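Local atomic coordinates of putative glycosyl hydrolase (Bacteroides thetaiotaomicron VPI-5482, PDB entry 3K11), a protein that is a putative glycoside hydrolase related to family 88 whose activity and substrate remain unestablished. Residues A[139-144]-A[171-176]; A[150-155]-A[208-213]. All coordinates share one frame; numbering follows the deposited sequence.

In the fold
The two contacts lie on the same side of the chain's centre, about 12 Å apart between their centres, and interlock along the chain: 139-144, 150-155, 171-176 and 208-213 alternate between contact 1 and contact 2. Contact 1 fastens the loop between helices 133-139 and 148-160 to helix 167-180, and contact 2 sets helix 148-160 against helix 202-217. Helix 167-180 joins them directly: Y173 CB lies 3.8 Å from C151 SG, and F174 CE1 lies 3.7 Å from A210 O. Both therefore belong to the same helical core, consistent with the (alpha/alpha)6 toroid of the six-hairpin clan, contact 2 being the deeper and contact 1 the more peripheral.

Contact 1. Residues A[139-144]-A[171-176]; sequences LTPHAL and QNYFDF
The ring of F176 lies against the backbone of P141-L144. P141 C sits over one face, offset toward the rim, L144 N approaches the edge near the ring plane, and F176 CZ lies 3.3 Å from H142 C, obliquely. The Y173 ring presents its edge to the proline, CD1 being 4.3 Å from P141 CG. Anti to the backbone N (chi1 173°), F176 CG is directed at the loop, and the P141 and F176 side chains run antiparallel past one another, with P141 CG 3.8 Å from F176 CB. The proline thus touches both aromatics. One polar bond completes the join: N172 ND2 donates to L139 O at 2.9 Å, nearly straight at 164°. The acceptor lies close to the amide plane of N172, but the donor stands above the carbonyl plane of L139. This carbonyl belongs to the last turn of helix 133-139, just before T140 leaves helical geometry, so the bond ties that helix end to helix 167-180. Within the loop, H142 N bonds to D146 OD2. Y173 continues onto V150, C151 and M154 of helix 148-160, while L144 packs on D203 and M206 of helix 202-217.

Contact 2. Residues A[150-155]-A[208-213]; sequences VCTAMI and IPAVAQ
T152 and A210 mark the closest backbone approach, their CA atoms 4.6 Å apart, where helices 148-160 and 202-217 run in the same general direction. The short segment axes come within 8.3 Å, inclined by 27°.

Among polar atoms, T152 OG1 stands 3.0 Å from A210 N, but the angle is too poor for a hydrogen bond. The hydroxyl bonds instead to G148 O one turn back; with chi1 at -62°, OG1 lies beside the backbone N. At this point the second helix is kinked: P209 N, as a proline nitrogen, has no hydrogen to donate, and A210 N also makes no bond to the preceding turn. Q213 OE1 accepts a hydrogen bond from R216 NH1 of its own helix.

The remaining contacts are van der Waals. T152 OG1 also lies 3.5 Å from A210 CB, a lone methyl group that allows the close approach. T152 CG2 meets Q213 CG and P209 CB, each at 3.9 Å, and the T152 and Q213 side chains cross at about a right angle. The I155 and Q213 side chains run antiparallel: I155 CG2 rests on Q213 CB at 3.7 Å and on Q213 O, while I155 CD1 lies 4.0 Å from A210 O. A bend at chi2 (-68°) turns Q213 CD back, with OE1 3.8 Å from I155 CG2.

All five touching residues are buried. T152 and P209 reach on to E277 of helix 265-281, M154 packs on L169 and I170 of helix 167-180, and A153 on Y88 and S89 of helix 82-98. Close packing in the same sense of helices separated in sequence by an intervening helix is typical of neighbours within one layer of an (alpha/alpha)6 toroid, the fold expected for family 88.

Contact 1. Residues A[139-144]-A[171-176]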
loop_
_atom_site.group_PDB
_atom_site.type_symbol
_atom_site.label_atom_id
_atom_site.label_comp_id
_atom_site.label_asym_id
_atom_site.label_seq_id
_atom_site.Cartn_x
_atom_site.Cartn_y
_atom_site.Cartn_z
ATOM N N LEU A 139 -28.742 34.863 -4.324
ATOM C CA LEU A 139 -29.882 35.258 -5.166
ATOM C C LEU A 139 -29.895 34.584 -6.529
ATOM O O LEU A 139 -30.964 34.253 -7.047
ATOM C CB LEU A 139 -29.916 36.780 -5.369
ATOM C CG LEU A 139 -30.154 37.633 -4.111
ATOM C CD1 LEU A 139 -29.818 39.086 -4.442
ATOM C CD2 LEU A 139 -31.575 37.455 -3.579
ATOM N N THR A 140 -28.721 34.399 -7.100
ATOM C CA THR A 140 -28.584 33.863 -8.429
ATOM C C THR A 140 -27.516 32.762 -8.411
ATOM O O THR A 140 -26.451 32.919 -8.983
ATOM C CB THR A 140 -28.215 34.972 -9.447
ATOM O OG1 THR A 140 -27.048 35.678 -8.971
ATOM C CG2 THR A 140 -29.355 35.956 -9.613
ATOM N N PRO A 141 -27.813 31.634 -7.739
ATOM C CA PRO A 141 -26.862 30.541 -7.745
ATOM C C PRO A 141 -26.638 30.025 -9.163
ATOM O O PRO A 141 -27.550 30.093 -9.984
ATOM C CB PRO A 141 -27.544 29.469 -6.885
ATOM C CG PRO A 141 -28.994 29.780 -6.958
ATOM C CD PRO A 141 -29.044 31.291 -7.011
ATOM N N HIS A 142 -25.411 29.598 -9.452
ATOM C CA HIS A 142 -25.080 29.034 -10.743
ATOM C C HIS A 142 -24.524 27.620 -10.706
ATOM O O HIS A 142 -24.248 27.075 -11.760
ATOM C CB HIS A 142 -24.084 29.932 -11.459
ATOM C CG HIS A 142 -24.654 31.261 -11.795
ATOM N ND1 HIS A 142 -24.160 32.436 -11.282
ATOM C CD2 HIS A 142 -25.719 31.597 -12.551
ATOM C CE1 HIS A 142 -24.888 33.444 -11.728
ATOM N NE2 HIS A 142 -25.841 32.962 -12.496
ATOM N N ALA A 143 -24.423 27.004 -9.530
ATOM C CA ALA A 143 -23.846 25.667 -9.382
ATOM C C ALA A 143 -24.410 25.107 -8.101
ATOM O O ALA A 143 -24.839 25.858 -7.250
ATOM C CB ALA A 143 -22.326 25.749 -9.303
ATOM N N LEU A 144 -24.438 23.792 -7.953
ATOM C CA LEU A 144 -24.955 23.188 -6.735
ATOM C C LEU A 144 -24.200 23.670 -5.472
ATOM O O LEU A 144 -24.792 23.734 -4.371
ATOM C CB LEU A 144 -24.894 21.667 -6.828
ATOM C CG LEU A 144 -25.759 20.958 -7.837
ATOM C CD1 LEU A 144 -25.450 19.492 -7.678
ATOM C CD2 LEU A 144 -27.235 21.244 -7.534
ATOM N N GLN A 171 -37.117 28.149 -1.850
ATOM C CA GLN A 171 -37.701 27.967 -3.200
ATOM C C GLN A 171 -36.740 28.401 -4.294
ATOM O O GLN A 171 -36.633 27.735 -5.345
ATOM C CB GLN A 171 -39.031 28.711 -3.349
ATOM C CG GLN A 171 -40.153 28.248 -2.371
ATOM C CD GLN A 171 -40.561 26.825 -2.539
ATOM O OE1 GLN A 171 -40.411 26.251 -3.617
ATOM N NE2 GLN A 171 -41.051 26.207 -1.459
ATOM N N ASN A 172 -36.018 29.491 -4.060
ATOM C CA ASN A 172 -35.061 29.988 -5.056
ATOM C C ASN A 172 -33.912 29.003 -5.260
ATOM O O ASN A 172 -33.511 28.700 -6.357
ATOM C CB ASN A 172 -34.506 31.335 -4.596
ATOM C CG ASN A 172 -33.649 32.013 -5.641
ATOM O OD1 ASN A 172 -34.089 32.192 -6.765
ATOM N ND2 ASN A 172 -32.438 32.421 -5.267
ATOM N N TYR A 173 -33.339 28.557 -4.162
ATOM C CA TYR A 173 -32.259 27.596 -4.222
ATOM C C TYR A 173 -32.708 26.316 -4.902
ATOM O O TYR A 173 -32.035 25.776 -5.803
ATOM C CB TYR A 173 -31.812 27.266 -2.817
ATOM C CG TYR A 173 -30.834 28.227 -2.148
ATOM C CD1 TYR A 173 -29.775 28.798 -2.837
ATOM C CD2 TYR A 173 -30.914 28.452 -0.781
ATOM C CE1 TYR A 173 -28.845 29.617 -2.178
ATOM C CE2 TYR A 173 -30.028 29.263 -0.129
ATOM C CZ TYR A 173 -28.991 29.847 -0.824
ATOM O OH TYR A 173 -28.064 30.612 -0.124
ATOM N N PHE A 174 -33.849 25.813 -4.486
ATOM C CA PHE A 174 -34.299 24.512 -5.015
ATOM C C PHE A 174 -34.757 24.597 -6.461
ATOM O O PHE A 174 -34.551 23.681 -7.230
ATOM C CB PHE A 174 -35.418 23.898 -4.188
ATOM C CG PHE A 174 -35.531 22.421 -4.400
ATOM C CD1 PHE A 174 -34.578 21.585 -3.883
ATOM C CD2 PHE A 174 -36.506 21.897 -5.222
ATOM C CE1 PHE A 174 -34.630 20.237 -4.123
ATOM C CE2 PHE A 174 -36.589 20.550 -5.440
ATOM C CZ PHE A 174 -35.646 19.710 -4.894
ATOM N N ASP A 175 -35.351 25.711 -6.851
ATOM C CA ASP A 175 -35.679 25.884 -8.258
ATOM C C ASP A 175 -34.404 25.751 -9.085
ATOM O O ASP A 175 -34.382 25.085 -10.137
ATOM C CB ASP A 175 -36.280 27.245 -8.500
ATOM C CG ASP A 175 -36.610 27.500 -9.993
ATOM O OD1 ASP A 175 -37.181 26.644 -10.657
ATOM O OD2 ASP A 175 -36.314 28.584 -10.479
ATOM N N PHE A 176 -33.325 26.396 -8.636
ATOM C CA PHE A 176 -32.035 26.207 -9.338
ATOM C C PHE A 176 -31.601 24.732 -9.400
ATOM O O PHE A 176 -31.233 24.210 -10.455
ATOM C CB PHE A 176 -30.881 27.041 -8.767
ATOM C CG PHE A 176 -29.581 26.670 -9.407
ATOM C CD1 PHE A 176 -29.233 27.211 -10.627
ATOM C CD2 PHE A 176 -28.774 25.722 -8.841
ATOM C CE1 PHE A 176 -28.076 26.793 -11.248
ATOM C CE2 PHE A 176 -27.633 25.290 -9.497
ATOM C CZ PHE A 176 -27.326 25.811 -10.697
#

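Contact 2. Residues A[150-155]-A[208-213]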
loop_
_atom_site.group_PDB
_atom_site.type_symbol
_atom_site.label_atom_id
_atom_site.label_comp_id
_atom_site.label_asym_id
_atom_site.label_seq_id
_atom_site.Cartn_x
_atom_site.Cartn_y
_atom_site.Cartn_z
ATOM N N VAL A 150 -26.650 24.687 1.892
ATOM C CA VAL A 150 -27.372 25.744 2.629
ATOM C C VAL A 150 -28.879 25.528 2.603
ATOM O O VAL A 150 -29.526 25.578 3.632
ATOM C CB VAL A 150 -27.011 27.155 2.112
ATOM C CG1 VAL A 150 -27.881 28.227 2.797
ATOM C CG2 VAL A 150 -25.516 27.440 2.372
ATOM N N CYS A 151 -29.412 25.248 1.422
ATOM C CA CYS A 151 -30.828 24.926 1.262
ATOM C C CYS A 151 -31.225 23.761 2.177
ATOM O O CYS A 151 -32.253 23.822 2.861
ATOM C CB CYS A 151 -31.108 24.540 -0.191
ATOM S SG CYS A 151 -32.902 24.472 -0.530
ATOM N N THR A 152 -30.390 22.722 2.227
ATOM C CA THR A 152 -30.655 21.556 3.056
ATOM C C THR A 152 -30.842 21.959 4.509
ATOM O O THR A 152 -31.808 21.535 5.162
ATOM C CB THR A 152 -29.527 20.538 2.909
ATOM O OG1 THR A 152 -29.488 20.099 1.534
ATOM C CG2 THR A 152 -29.688 19.303 3.823
ATOM N N ALA A 153 -29.893 22.716 5.042
ATOM C CA ALA A 153 -29.989 23.184 6.441
ATOM C C ALA A 153 -31.215 24.058 6.716
ATOM O O ALA A 153 -31.824 23.957 7.794
ATOM C CB ALA A 153 -28.724 23.921 6.833
HETATM N N MSE A 154 -31.578 24.920 5.758
HETATM C CA MSE A 154 -32.745 25.795 5.910
HETATM C C MSE A 154 -34.028 24.981 5.965
HETATM O O MSE A 154 -34.895 25.268 6.757
HETATM C CB MSE A 154 -32.824 26.798 4.769
HETATM C CG MSE A 154 -31.788 27.893 4.901
HETATM SE SE MSE A 154 -31.956 29.156 3.411
HETATM C CE MSE A 154 -30.635 30.418 4.018
ATOM N N ILE A 155 -34.144 23.959 5.098
ATOM C CA ILE A 155 -35.284 23.031 5.174
ATOM C C ILE A 155 -35.345 22.330 6.543
ATOM O O ILE A 155 -36.375 22.350 7.219
ATOM C CB ILE A 155 -35.216 21.993 4.058
ATOM C CG1 ILE A 155 -35.469 22.657 2.690
ATOM C CG2 ILE A 155 -36.265 20.897 4.279
ATOM C CD1 ILE A 155 -34.886 21.771 1.476
ATOM N N ILE A 208 -27.837 15.868 -3.464
ATOM C CA ILE A 208 -28.801 14.827 -3.027
ATOM C C ILE A 208 -29.509 15.154 -1.715
ATOM O O ILE A 208 -30.724 15.055 -1.674
ATOM C CB ILE A 208 -28.182 13.421 -3.053
ATOM C CG1 ILE A 208 -27.736 13.129 -4.491
ATOM C CG2 ILE A 208 -29.142 12.357 -2.489
ATOM C CD1 ILE A 208 -26.886 11.809 -4.624
ATOM N N PRO A 209 -28.778 15.638 -0.680
ATOM C CA PRO A 209 -29.481 15.981 0.567
ATOM C C PRO A 209 -30.605 16.999 0.410
ATOM O O PRO A 209 -31.653 16.870 1.062
ATOM C CB PRO A 209 -28.357 16.493 1.477
ATOM C CG PRO A 209 -27.134 15.717 0.984
ATOM C CD PRO A 209 -27.331 15.831 -0.521
ATOM N N ALA A 210 -30.414 18.000 -0.449
ATOM C CA ALA A 210 -31.446 19.001 -0.692
ATOM C C ALA A 210 -32.713 18.352 -1.257
ATOM O O ALA A 210 -33.835 18.703 -0.876
ATOM C CB ALA A 210 -30.925 20.059 -1.666
ATOM N N VAL A 211 -32.512 17.464 -2.233
ATOM C CA VAL A 211 -33.630 16.753 -2.853
ATOM C C VAL A 211 -34.307 15.878 -1.802
ATOM O O VAL A 211 -35.520 15.894 -1.686
ATOM C CB VAL A 211 -33.193 15.961 -4.114
ATOM C CG1 VAL A 211 -34.405 15.204 -4.721
ATOM C CG2 VAL A 211 -32.549 16.907 -5.167
ATOM N N ALA A 212 -33.537 15.104 -1.022
ATOM C CA ALA A 212 -34.092 14.294 0.063
ATOM C C ALA A 212 -34.899 15.140 1.079
ATOM O O ALA A 212 -36.022 14.777 1.462
ATOM C CB ALA A 212 -32.958 13.465 0.770
ATOM N N GLN A 213 -34.360 16.283 1.486
ATOM C CA GLN A 213 -35.078 17.141 2.426
ATOM C C GLN A 213 -36.311 17.774 1.823
ATOM O O GLN A 213 -37.331 17.930 2.514
ATOM C CB GLN A 213 -34.132 18.202 3.015
ATOM C CG GLN A 213 -33.154 17.615 4.059
ATOM C CD GLN A 213 -33.828 17.157 5.311
ATOM O OE1 GLN A 213 -34.824 17.724 5.734
ATOM N NE2 GLN A 213 -33.298 16.106 5.928
#